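PDB 4D63: fiber KNOB domain from Avirulent turkey hemorrhagic enteritis virus, which forms the head of a trimeric viral fibre and binds sialic acid, consistent with a role in attachment to host-cell receptors. Local coordinates for residues R150-N155 with H159-C164; A74-Q79 with G120-E125; K63-K68 with K96-R101. All blocks are in the same frame, centred on the assembly; numbering follows the deposited sequence.

Overall arrangement
The three contacts show how a trimeric, all-beta fibre head can present a sugar site on a beta-sheet frame. Their centres lie about 13 Å (contacts 1 and 2), 15 Å (1 and 3) and 16 Å (2 and 3) apart within a single head domain. Contacts 2 and 3 alternate along the chain, so strands 64-71 and 75-80, neighbours in the sheet, each meet a later part of the sequence; contact 1, a local hairpin, comes last. Contacts 1 and 2 converge on the sialic acid, one supplying residues 152-155 and the other E125, and both reach the second subunit. Contact 3 belongs to the frame, away from the sugar.

Contact 1 of 3, residues R150-N155 with H159-C164; sequences RLTVKN and HMIIQC. With SIA (N-acetyl-alpha-neuraminic acid), chain B.
H159, near the start of strand 157-163, pairs with T152: H159 N donates to T152 O at 2.8 Å, and its own carbonyl accepts T152 N almost end-on. The imidazole turns back toward the hairpin bend, where its edge, through CE1, comes 3.7 Å from K154 O and also touches CB of K154; ND1 bonds N157 O, two residues back in the same strand. M160 follows as the non-hydrogen-bonded partner of L151. Its CG stands anti to the backbone N (chi1 -174°), and a bend at the thioether brings CE to 4.0 Å from CD2 of L151, the two chains crossing at a slant on the face opposite H159. I161 restores the hydrogen-bonded pattern with R150: I161 N donates to R150 O at 2.8 Å in a nearly straight bond (N-H...O 175°). On the H159 face, CG1 and CD1 of I161 both pack on the methyl of T152, while OG1, anti to the backbone N (chi1 -165°), points elsewhere, to E125. The pairing is that of an antiparallel beta hairpin, and its tip carries the sialic acid: N155 N donates to O1B of the sugar carboxylate at 3.1 Å, K154 NZ reaches O8 at 2.8 Å, and sugar N5 makes a weak bond to V153 O. M87 of the second subunit accepts from K154 NZ and also bonds the sugar, so the site spans two chains. Beyond the hairpin, strand 157-163 is flanked on its other side by strand 113-120, and strand 142-154 by strand 129-137.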
loop_
_atom_site.group_PDB
_atom_site.type_symbol
_atom_site.label_atom_id
_atom_site.label_comp_id
_atom_site.label_asym_id
_atom_site.label_seq_id
_atom_site.Cartn_x
_atom_site.Cartn_y
_atom_site.Cartn_z
ATOM N N ARG A 150 6.725 3.609 -8.101
ATOM C CA ARG A 150 6.238 2.920 -9.286
ATOM C C ARG A 150 7.395 2.503 -10.171
ATOM O O ARG A 150 8.458 3.166 -10.194
ATOM C CB ARG A 150 5.462 3.888 -10.169
ATOM C CG ARG A 150 4.031 4.111 -9.841
ATOM C CD ARG A 150 3.387 4.748 -11.057
ATOM N NE ARG A 150 3.169 3.735 -12.082
ATOM C CZ ARG A 150 3.285 3.922 -13.396
ATOM N NH1 ARG A 150 3.609 5.096 -13.896
ATOM N NH2 ARG A 150 3.079 2.903 -14.222
ATOM N N LEU A 151 7.146 1.504 -11.007
ATOM C CA LEU A 151 8.049 1.230 -12.116
ATOM C C LEU A 151 7.319 1.656 -13.365
ATOM O O LEU A 151 6.103 1.417 -13.502
ATOM C CB LEU A 151 8.373 -0.258 -12.191
ATOM C CG LEU A 151 8.982 -0.939 -10.966
ATOM C CD1 LEU A 151 9.090 -2.448 -11.208
ATOM C CD2 LEU A 151 10.362 -0.390 -10.616
ATOM N N THR A 152 8.034 2.353 -14.227
ATOM C CA THR A 152 7.506 2.832 -15.503
ATOM C C THR A 152 8.597 2.560 -16.571
ATOM O O THR A 152 9.751 2.236 -16.243
ATOM C CB THR A 152 7.104 4.304 -15.420
ATOM O OG1 THR A 152 6.284 4.660 -16.529
ATOM C CG2 THR A 152 8.310 5.259 -15.404
ATOM N N VAL A 153 8.211 2.646 -17.831
ATOM C CA VAL A 153 9.125 2.427 -18.953
ATOM C C VAL A 153 9.195 3.702 -19.827
ATOM O O VAL A 153 8.169 4.307 -20.172
ATOM C CB VAL A 153 8.672 1.220 -19.784
ATOM C CG1 VAL A 153 9.600 1.008 -20.983
ATOM C CG2 VAL A 153 8.623 -0.028 -18.904
ATOM N N LYS A 154 10.415 4.122 -20.151
ATOM C CA LYS A 154 10.617 5.265 -21.049
ATOM C C LYS A 154 11.796 5.021 -22.024
ATOM O O LYS A 154 12.898 4.662 -21.604
ATOM C CB LYS A 154 10.867 6.539 -20.255
ATOM C CG LYS A 154 11.037 7.805 -21.094
ATOM C CD LYS A 154 9.872 8.046 -22.032
ATOM C CE LYS A 154 10.034 9.384 -22.717
ATOM N NZ LYS A 154 8.754 9.902 -23.262
ATOM N N ASN A 155 11.545 5.225 -23.313
ATOM C CA ASN A 155 12.551 4.960 -24.339
ATOM C C ASN A 155 13.096 3.522 -24.184
ATOM O O ASN A 155 14.319 3.257 -24.225
ATOM C CB ASN A 155 13.642 6.059 -24.341
ATOM C CG ASN A 155 13.061 7.462 -24.612
ATOM O OD1 ASN A 155 13.544 8.479 -24.081
ATOM N ND2 ASN A 155 12.001 7.516 -25.420
ATOM N N HIS A 159 12.412 2.629 -15.338
ATOM C CA HIS A 159 12.742 3.621 -14.366
ATOM C C HIS A 159 11.892 3.411 -13.125
ATOM O O HIS A 159 10.711 3.127 -13.234
ATOM C CB HIS A 159 12.416 4.984 -14.916
ATOM C CG HIS A 159 13.250 5.391 -16.087
ATOM N ND1 HIS A 159 13.112 4.829 -17.334
ATOM C CD2 HIS A 159 14.180 6.362 -16.216
ATOM C CE1 HIS A 159 13.942 5.413 -18.175
ATOM N NE2 HIS A 159 14.605 6.346 -17.520
ATOM N N MET A 160 12.497 3.625 -11.962
ATOM C CA MET A 160 11.788 3.648 -10.678
ATOM C C MET A 160 11.465 5.089 -10.328
ATOM O O MET A 160 12.336 5.936 -10.310
ATOM C CB MET A 160 12.645 3.034 -9.559
ATOM C CG MET A 160 11.909 2.912 -8.238
ATOM S SD MET A 160 12.945 2.147 -6.997
ATOM C CE MET A 160 12.911 0.475 -7.619
ATOM N N ILE A 161 10.192 5.351 -10.078
ATOM C CA ILE A 161 9.709 6.683 -9.742
ATOM C C ILE A 161 9.465 6.699 -8.237
ATOM O O ILE A 161 8.684 5.900 -7.709
ATOM C CB ILE A 161 8.393 7.020 -10.468
ATOM C CG1 ILE A 161 8.489 6.703 -11.978
ATOM C CG2 ILE A 161 8.024 8.483 -10.212
ATOM C CD1 ILE A 161 9.483 7.569 -12.727
ATOM N N ILE A 162 10.139 7.594 -7.545
ATOM C CA ILE A 162 9.983 7.718 -6.102
ATOM C C ILE A 162 9.507 9.124 -5.759
ATOM O O ILE A 162 10.233 10.085 -5.962
ATOM C CB ILE A 162 11.322 7.485 -5.365
ATOM C CG1 ILE A 162 11.898 6.103 -5.691
ATOM C CG2 ILE A 162 11.159 7.683 -3.856
ATOM C CD1 ILE A 162 13.322 5.945 -5.236
ATOM N N GLN A 163 8.323 9.237 -5.179
ATOM C CA GLN A 163 7.801 10.514 -4.795
ATOM C C GLN A 163 7.684 10.581 -3.320
ATOM O O GLN A 163 7.229 9.617 -2.648
ATOM C CB GLN A 163 6.472 10.732 -5.441
ATOM C CG GLN A 163 6.605 10.655 -6.939
ATOM C CD GLN A 163 5.308 10.821 -7.663
ATOM O OE1 GLN A 163 4.452 9.933 -7.657
ATOM N NE2 GLN A 163 5.164 11.952 -8.332
ATOM N N CYS A 164 8.140 11.710 -2.793
ATOM C CA CYS A 164 7.983 11.989 -1.368
ATOM C C CYS A 164 7.584 13.450 -1.087
ATOM O O CYS A 164 7.134 14.139 -1.981
ATOM C CB CYS A 164 9.250 11.610 -0.654
ATOM S SG CYS A 164 10.680 12.477 -1.254
HETATM C C1 SIA B . 8.275 4.619 -24.471
HETATM C C2 SIA B . 6.783 4.429 -24.714
HETATM C C3 SIA B . 6.238 3.210 -23.942
HETATM C C4 SIA B . 6.041 3.494 -22.447
HETATM C C5 SIA B . 5.142 4.713 -22.308
HETATM C C6 SIA B . 5.837 5.904 -22.988
HETATM C C7 SIA B . 5.033 7.204 -22.960
HETATM C C8 SIA B . 5.572 8.272 -23.932
HETATM C C9 SIA B . 4.549 8.681 -24.997
HETATM C C10 SIA B . 3.568 4.997 -20.445
HETATM C C11 SIA B . 3.346 5.047 -18.949
HETATM N N5 SIA B . 4.819 4.894 -20.898
HETATM O O1A SIA B . 8.922 3.669 -23.969
HETATM O O1B SIA B . 8.825 5.703 -24.798
HETATM O O2 SIA B . 6.564 4.285 -26.137
HETATM O O4 SIA B . 5.449 2.384 -21.734
HETATM O O6 SIA B . 6.016 5.586 -24.369
HETATM O O7 SIA B . 3.669 6.875 -23.284
HETATM O O8 SIA B . 5.968 9.466 -23.249
HETATM O O9 SIA B . 5.215 9.366 -26.067
HETATM O O10 SIA B . 2.626 5.039 -21.202
#

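Contact 2 of 3, residues A74-Q79 with G120-E125; sequences ALLIIQ and GGVRVE. With SIA (N-acetyl-alpha-neuraminic acid), chain B.
L76 and V124 meet through their methyls, CD2 against CG1 at 3.4 Å, closer than carbons usually pack. The two side chains stand at about a right angle, and the leucine has an unusual second torsion (chi2 105°), consistent with a tight fit. L76 CD2 also meets V122 CG2 at 3.9 Å, this time tip to tip. I78 approaches that valine methyl from the next inward-pointing position on its strand, its CD1 4.0 Å from V122 CG2. V122 can serve both partners because CG2 lies between its backbone N and carbonyl carbon (chi1 -56° for CG1), directed at the strand. No hydrogen bond joins the two segments; the join is wholly apolar.

In the beta-sandwich familiar from adenovirus fibre heads, strand 75-80 thus receives the connection that leads from strand 113-120 to strand 129-137. Alternation along this extended loop sends V122 and V124 inward and R123 outward, where its NE bonds G156 O. Y67 touches V122 and I78, L151 and I186 touch V124, and F69 and R71 touch L76.

One residue further, E125 turns to the sialic acid, and OE2 accepts a hydrogen bond from sugar O4 at 3.0 Å. A bend at chi2 (-57°) goes with a carboxylate placed beside R150, T152 and V153 of strand 142-154. There OE2 also takes the N-H of V153, while OE1, besides the threonine, has a salt bridge from R150. The salt bridge probably favours the charged carboxylate, and the bonds to both oxygens would restrict its rotation.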
loop_
_atom_site.group_PDB
_atom_site.type_symbol
_atom_site.label_atom_id
_atom_site.label_comp_id
_atom_site.label_asym_id
_atom_site.label_seq_id
_atom_site.Cartn_x
_atom_site.Cartn_y
_atom_site.Cartn_z
ATOM N N ALA A 74 -1.249 -12.700 -17.838
ATOM C CA ALA A 74 -1.106 -11.246 -18.019
ATOM C C ALA A 74 -0.556 -10.576 -16.754
ATOM O O ALA A 74 -0.638 -9.356 -16.600
ATOM C CB ALA A 74 -2.446 -10.626 -18.409
ATOM N N LEU A 75 0.051 -11.375 -15.883
ATOM C CA LEU A 75 0.323 -11.003 -14.518
ATOM C C LEU A 75 1.816 -11.131 -14.232
ATOM O O LEU A 75 2.459 -12.137 -14.574
ATOM C CB LEU A 75 -0.484 -11.933 -13.607
ATOM C CG LEU A 75 -0.510 -11.685 -12.099
ATOM C CD1 LEU A 75 -1.184 -10.356 -11.758
ATOM C CD2 LEU A 75 -1.203 -12.859 -11.419
ATOM N N LEU A 76 2.386 -10.096 -13.646
ATOM C CA LEU A 76 3.756 -10.168 -13.186
ATOM C C LEU A 76 3.813 -9.615 -11.781
ATOM O O LEU A 76 3.475 -8.461 -11.547
ATOM C CB LEU A 76 4.691 -9.372 -14.088
ATOM C CG LEU A 76 6.138 -9.388 -13.557
ATOM C CD1 LEU A 76 7.001 -10.308 -14.387
ATOM C CD2 LEU A 76 6.763 -8.007 -13.518
ATOM N N ILE A 77 4.271 -10.452 -10.864
ATOM C CA ILE A 77 4.435 -10.090 -9.477
ATOM C C ILE A 77 5.924 -10.090 -9.193
ATOM O O ILE A 77 6.610 -11.066 -9.447
ATOM C CB ILE A 77 3.741 -11.108 -8.581
ATOM C CG1 ILE A 77 2.230 -11.061 -8.814
ATOM C CG2 ILE A 77 4.107 -10.888 -7.116
ATOM C CD1 ILE A 77 1.489 -12.148 -8.064
ATOM N N ILE A 78 6.421 -8.991 -8.658
ATOM C CA ILE A 78 7.853 -8.804 -8.495
ATOM C C ILE A 78 8.178 -8.214 -7.118
ATOM O O ILE A 78 7.669 -7.151 -6.750
ATOM C CB ILE A 78 8.430 -7.911 -9.620
ATOM C CG1 ILE A 78 9.896 -7.544 -9.344
ATOM C CG2 ILE A 78 7.616 -6.648 -9.826
ATOM C CD1 ILE A 78 10.669 -7.165 -10.598
ATOM N N GLN A 79 9.049 -8.900 -6.386
ATOM C CA GLN A 79 9.482 -8.460 -5.092
ATOM C C GLN A 79 10.957 -8.124 -5.083
ATOM O O GLN A 79 11.764 -8.941 -5.499
ATOM C CB GLN A 79 9.224 -9.538 -4.047
ATOM C CG GLN A 79 9.376 -9.037 -2.618
ATOM C CD GLN A 79 9.187 -10.125 -1.582
ATOM O OE1 GLN A 79 8.222 -10.852 -1.600
ATOM N NE2 GLN A 79 10.098 -10.200 -0.650
ATOM N N GLY A 120 18.499 -3.454 -17.430
ATOM C CA GLY A 120 18.246 -4.878 -17.275
ATOM C C GLY A 120 16.856 -5.090 -16.727
ATOM O O GLY A 120 15.968 -4.265 -16.940
ATOM N N GLY A 121 16.675 -6.216 -16.043
ATOM C CA GLY A 121 15.427 -6.529 -15.363
ATOM C C GLY A 121 14.244 -6.550 -16.308
ATOM O O GLY A 121 14.416 -6.772 -17.507
ATOM N N VAL A 122 13.057 -6.270 -15.768
ATOM C CA VAL A 122 11.811 -6.318 -16.534
ATOM C C VAL A 122 11.288 -4.935 -16.862
ATOM O O VAL A 122 11.718 -3.947 -16.268
ATOM C CB VAL A 122 10.737 -7.165 -15.827
ATOM C CG1 VAL A 122 11.282 -8.561 -15.565
ATOM C CG2 VAL A 122 10.257 -6.538 -14.519
ATOM N N ARG A 123 10.377 -4.890 -17.839
ATOM C CA ARG A 123 9.797 -3.654 -18.376
ATOM C C ARG A 123 8.314 -3.683 -18.121
ATOM O O ARG A 123 7.567 -4.347 -18.862
ATOM C CB ARG A 123 10.036 -3.532 -19.881
ATOM C CG ARG A 123 11.500 -3.441 -20.241
ATOM C CD ARG A 123 11.748 -3.122 -21.713
ATOM N NE ARG A 123 13.071 -2.496 -21.862
ATOM C CZ ARG A 123 14.239 -3.137 -21.991
ATOM N NH1 ARG A 123 14.289 -4.464 -22.027
ATOM N NH2 ARG A 123 15.374 -2.426 -22.098
ATOM N N VAL A 124 7.909 -2.985 -17.052
ATOM C CA VAL A 124 6.524 -2.982 -16.566
ATOM C C VAL A 124 6.069 -1.582 -16.237
ATOM O O VAL A 124 6.854 -0.743 -15.807
ATOM C CB VAL A 124 6.320 -3.812 -15.280
ATOM C CG1 VAL A 124 6.496 -5.287 -15.551
ATOM C CG2 VAL A 124 7.264 -3.392 -14.163
ATOM N N GLU A 125 4.788 -1.353 -16.461
ATOM C CA GLU A 125 4.098 -0.203 -15.941
ATOM C C GLU A 125 3.365 -0.682 -14.665
ATOM O O GLU A 125 2.268 -1.245 -14.749
ATOM C CB GLU A 125 3.107 0.321 -16.990
ATOM C CG GLU A 125 3.715 1.006 -18.218
ATOM C CD GLU A 125 4.633 2.193 -17.905
ATOM O OE1 GLU A 125 4.412 2.936 -16.901
ATOM O OE2 GLU A 125 5.598 2.389 -18.691
HETATM C C1 SIA B . 8.275 4.619 -24.471
HETATM C C2 SIA B . 6.783 4.429 -24.714
HETATM C C3 SIA B . 6.238 3.210 -23.942
HETATM C C4 SIA B . 6.041 3.494 -22.447
HETATM C C5 SIA B . 5.142 4.713 -22.308
HETATM C C6 SIA B . 5.837 5.904 -22.988
HETATM C C7 SIA B . 5.033 7.204 -22.960
HETATM C C8 SIA B . 5.572 8.272 -23.932
HETATM C C9 SIA B . 4.549 8.681 -24.997
HETATM C C10 SIA B . 3.568 4.997 -20.445
HETATM C C11 SIA B . 3.346 5.047 -18.949
HETATM N N5 SIA B . 4.819 4.894 -20.898
HETATM O O1A SIA B . 8.922 3.669 -23.969
HETATM O O1B SIA B . 8.825 5.703 -24.798
HETATM O O2 SIA B . 6.564 4.285 -26.137
HETATM O O4 SIA B . 5.449 2.384 -21.734
HETATM O O6 SIA B . 6.016 5.586 -24.369
HETATM O O7 SIA B . 3.669 6.875 -23.284
HETATM O O8 SIA B . 5.968 9.466 -23.249
HETATM O O9 SIA B . 5.215 9.366 -26.067
HETATM O O10 SIA B . 2.626 5.039 -21.202
#

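Contact 3 of 3, residues K63-K68 with K96-R101; sequences KVLRYK and KSIELR
K63 has the most surface buried here, and it lays its aliphatic chain against the backbone of E99. With CG anti to the backbone N (chi1 -166°) the lysine runs out extended until its last torsion, and K63 CD comes within 3.3 Å of E99 O. Its ammonium reaches the same carbonyl only weakly, NZ to E99 O being 3.4 Å, and NZ also lies 4.0 Å from the CG2 methyl of I98. The E99 carboxylate is not the lysine's partner: its OE1 is 5.2 Å from K63 NZ, and OE2 forms a salt bridge with K175 on the adjoining strand.

Deeper in, L65 offers CD2 to CG2 of I98 at 3.8 Å, the side chains passing at a slant. Polar chemistry therefore sits at the partly exposed margin and hydrocarbon in the buried part, with F80 touching both L65 and I98.

The two strands do not pair with each other but meet through side chains. Strand 64-71 runs between strands 53-59 and 75-80, and L65 is hydrogen-bonded through its backbone to F57; strand 98-101, an outermost strand of the chain's sheet, pairs with strand 171-176, where I98 bonds I176.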
loop_
_atom_site.group_PDB
_atom_site.type_symbol
_atom_site.label_atom_id
_atom_site.label_comp_id
_atom_site.label_asym_id
_atom_site.label_seq_id
_atom_site.Cartn_x
_atom_site.Cartn_y
_atom_site.Cartn_z
ATOM N N LYS A 63 24.868 0.163 -8.741
ATOM C CA LYS A 63 24.208 -0.543 -7.645
ATOM C C LYS A 63 23.293 -1.595 -8.266
ATOM O O LYS A 63 22.600 -1.335 -9.228
ATOM C CB LYS A 63 23.418 0.387 -6.706
ATOM C CG LYS A 63 23.041 -0.332 -5.411
ATOM C CD LYS A 63 22.226 0.483 -4.396
ATOM C CE LYS A 63 22.466 -0.041 -2.973
ATOM N NZ LYS A 63 21.243 -0.509 -2.251
ATOM N N VAL A 64 23.302 -2.782 -7.695
ATOM C CA VAL A 64 22.476 -3.891 -8.142
ATOM C C VAL A 64 21.270 -3.968 -7.199
ATOM O O VAL A 64 21.445 -4.058 -5.973
ATOM C CB VAL A 64 23.283 -5.210 -8.059
ATOM C CG1 VAL A 64 22.433 -6.425 -8.395
ATOM C CG2 VAL A 64 24.513 -5.130 -8.966
ATOM N N LEU A 65 20.065 -3.945 -7.784
ATOM C CA LEU A 65 18.825 -4.151 -7.038
ATOM C C LEU A 65 18.262 -5.485 -7.429
ATOM O O LEU A 65 17.721 -5.655 -8.532
ATOM C CB LEU A 65 17.787 -3.057 -7.324
ATOM C CG LEU A 65 18.275 -1.621 -7.243
ATOM C CD1 LEU A 65 17.125 -0.695 -7.588
ATOM C CD2 LEU A 65 18.866 -1.272 -5.877
ATOM N N ARG A 66 18.349 -6.428 -6.507
ATOM C CA ARG A 66 17.919 -7.761 -6.781
ATOM C C ARG A 66 16.437 -7.952 -6.452
ATOM O O ARG A 66 15.902 -7.357 -5.510
ATOM C CB ARG A 66 18.811 -8.747 -6.014
ATOM C CG ARG A 66 20.226 -8.785 -6.587
ATOM C CD ARG A 66 21.227 -9.404 -5.638
ATOM N NE ARG A 66 20.724 -10.629 -4.998
ATOM C CZ ARG A 66 20.313 -10.751 -3.724
ATOM N NH1 ARG A 66 20.313 -9.717 -2.875
ATOM N NH2 ARG A 66 19.892 -11.942 -3.285
ATOM N N TYR A 67 15.803 -8.806 -7.248
ATOM C CA TYR A 67 14.425 -9.172 -7.041
ATOM C C TYR A 67 14.150 -10.618 -7.441
ATOM O O TYR A 67 14.929 -11.207 -8.172
ATOM C CB TYR A 67 13.545 -8.230 -7.858
ATOM C CG TYR A 67 13.755 -8.274 -9.342
ATOM C CD1 TYR A 67 13.195 -9.304 -10.122
ATOM C CD2 TYR A 67 14.478 -7.289 -9.985
ATOM C CE1 TYR A 67 13.373 -9.341 -11.498
ATOM C CE2 TYR A 67 14.650 -7.320 -11.361
ATOM C CZ TYR A 67 14.098 -8.351 -12.106
ATOM O OH TYR A 67 14.244 -8.371 -13.473
ATOM N N LYS A 68 13.038 -11.157 -6.957
ATOM C CA LYS A 68 12.448 -12.413 -7.456
ATOM C C LYS A 68 11.110 -12.073 -8.078
ATOM O O LYS A 68 10.416 -11.190 -7.575
ATOM C CB LYS A 68 12.154 -13.372 -6.315
ATOM C CG LYS A 68 13.342 -14.053 -5.682
ATOM C CD LYS A 68 12.873 -14.848 -4.455
ATOM C CE LYS A 68 13.856 -15.942 -4.050
ATOM N NZ LYS A 68 15.271 -15.489 -3.972
ATOM N N LYS A 96 15.982 -3.221 6.935
ATOM C CA LYS A 96 17.093 -3.054 6.071
ATOM C C LYS A 96 16.654 -2.014 5.062
ATOM O O LYS A 96 15.469 -1.834 4.825
ATOM C CB LYS A 96 17.411 -4.367 5.393
ATOM C CG LYS A 96 17.836 -5.483 6.337
ATOM C CD LYS A 96 18.353 -6.669 5.525
ATOM C CE LYS A 96 18.536 -7.946 6.349
ATOM N NZ LYS A 96 19.777 -7.928 7.176
ATOM N N SER A 97 17.624 -1.342 4.471
ATOM C CA SER A 97 17.353 -0.273 3.539
ATOM C C SER A 97 17.817 -0.642 2.158
ATOM O O SER A 97 18.908 -1.175 2.031
ATOM C CB SER A 97 18.131 0.952 3.978
ATOM O OG SER A 97 17.605 1.415 5.192
ATOM N N ILE A 98 17.014 -0.338 1.130
ATOM C CA ILE A 98 17.593 -0.113 -0.201
ATOM C C ILE A 98 18.048 1.353 -0.275
ATOM O O ILE A 98 17.246 2.273 -0.197
ATOM C CB ILE A 98 16.615 -0.393 -1.351
ATOM C CG1 ILE A 98 16.229 -1.877 -1.356
ATOM C CG2 ILE A 98 17.252 0.012 -2.682
ATOM C CD1 ILE A 98 14.996 -2.162 -2.184
ATOM N N GLU A 99 19.333 1.563 -0.437
ATOM C CA GLU A 99 19.902 2.889 -0.341
ATOM C C GLU A 99 20.145 3.446 -1.725
ATOM O O GLU A 99 20.868 2.855 -2.506
ATOM C CB GLU A 99 21.223 2.830 0.427
ATOM C CG GLU A 99 21.069 2.241 1.821
ATOM C CD GLU A 99 22.383 2.123 2.559
ATOM O OE1 GLU A 99 23.383 1.758 1.905
ATOM O OE2 GLU A 99 22.410 2.379 3.788
ATOM N N LEU A 100 19.520 4.576 -2.023
ATOM C CA LEU A 100 19.679 5.228 -3.306
ATOM C C LEU A 100 20.249 6.631 -3.102
ATOM O O LEU A 100 19.689 7.436 -2.345
ATOM C CB LEU A 100 18.325 5.278 -4.023
ATOM C CG LEU A 100 17.749 3.896 -4.371
ATOM C CD1 LEU A 100 16.273 4.024 -4.732
ATOM C CD2 LEU A 100 18.546 3.236 -5.513
ATOM N N ARG A 101 21.375 6.906 -3.747
ATOM C CA ARG A 101 22.084 8.182 -3.590
ATOM C C ARG A 101 21.701 9.124 -4.708
ATOM O O ARG A 101 21.098 8.697 -5.679
ATOM C CB ARG A 101 23.599 7.945 -3.625
ATOM C CG ARG A 101 24.083 6.970 -2.559
ATOM C CD ARG A 101 25.576 7.059 -2.261
ATOM N NE ARG A 101 25.790 7.323 -0.831
ATOM C CZ ARG A 101 26.147 8.502 -0.305
ATOM N NH1 ARG A 101 26.387 9.572 -1.062
ATOM N NH2 ARG A 101 26.278 8.616 1.005
#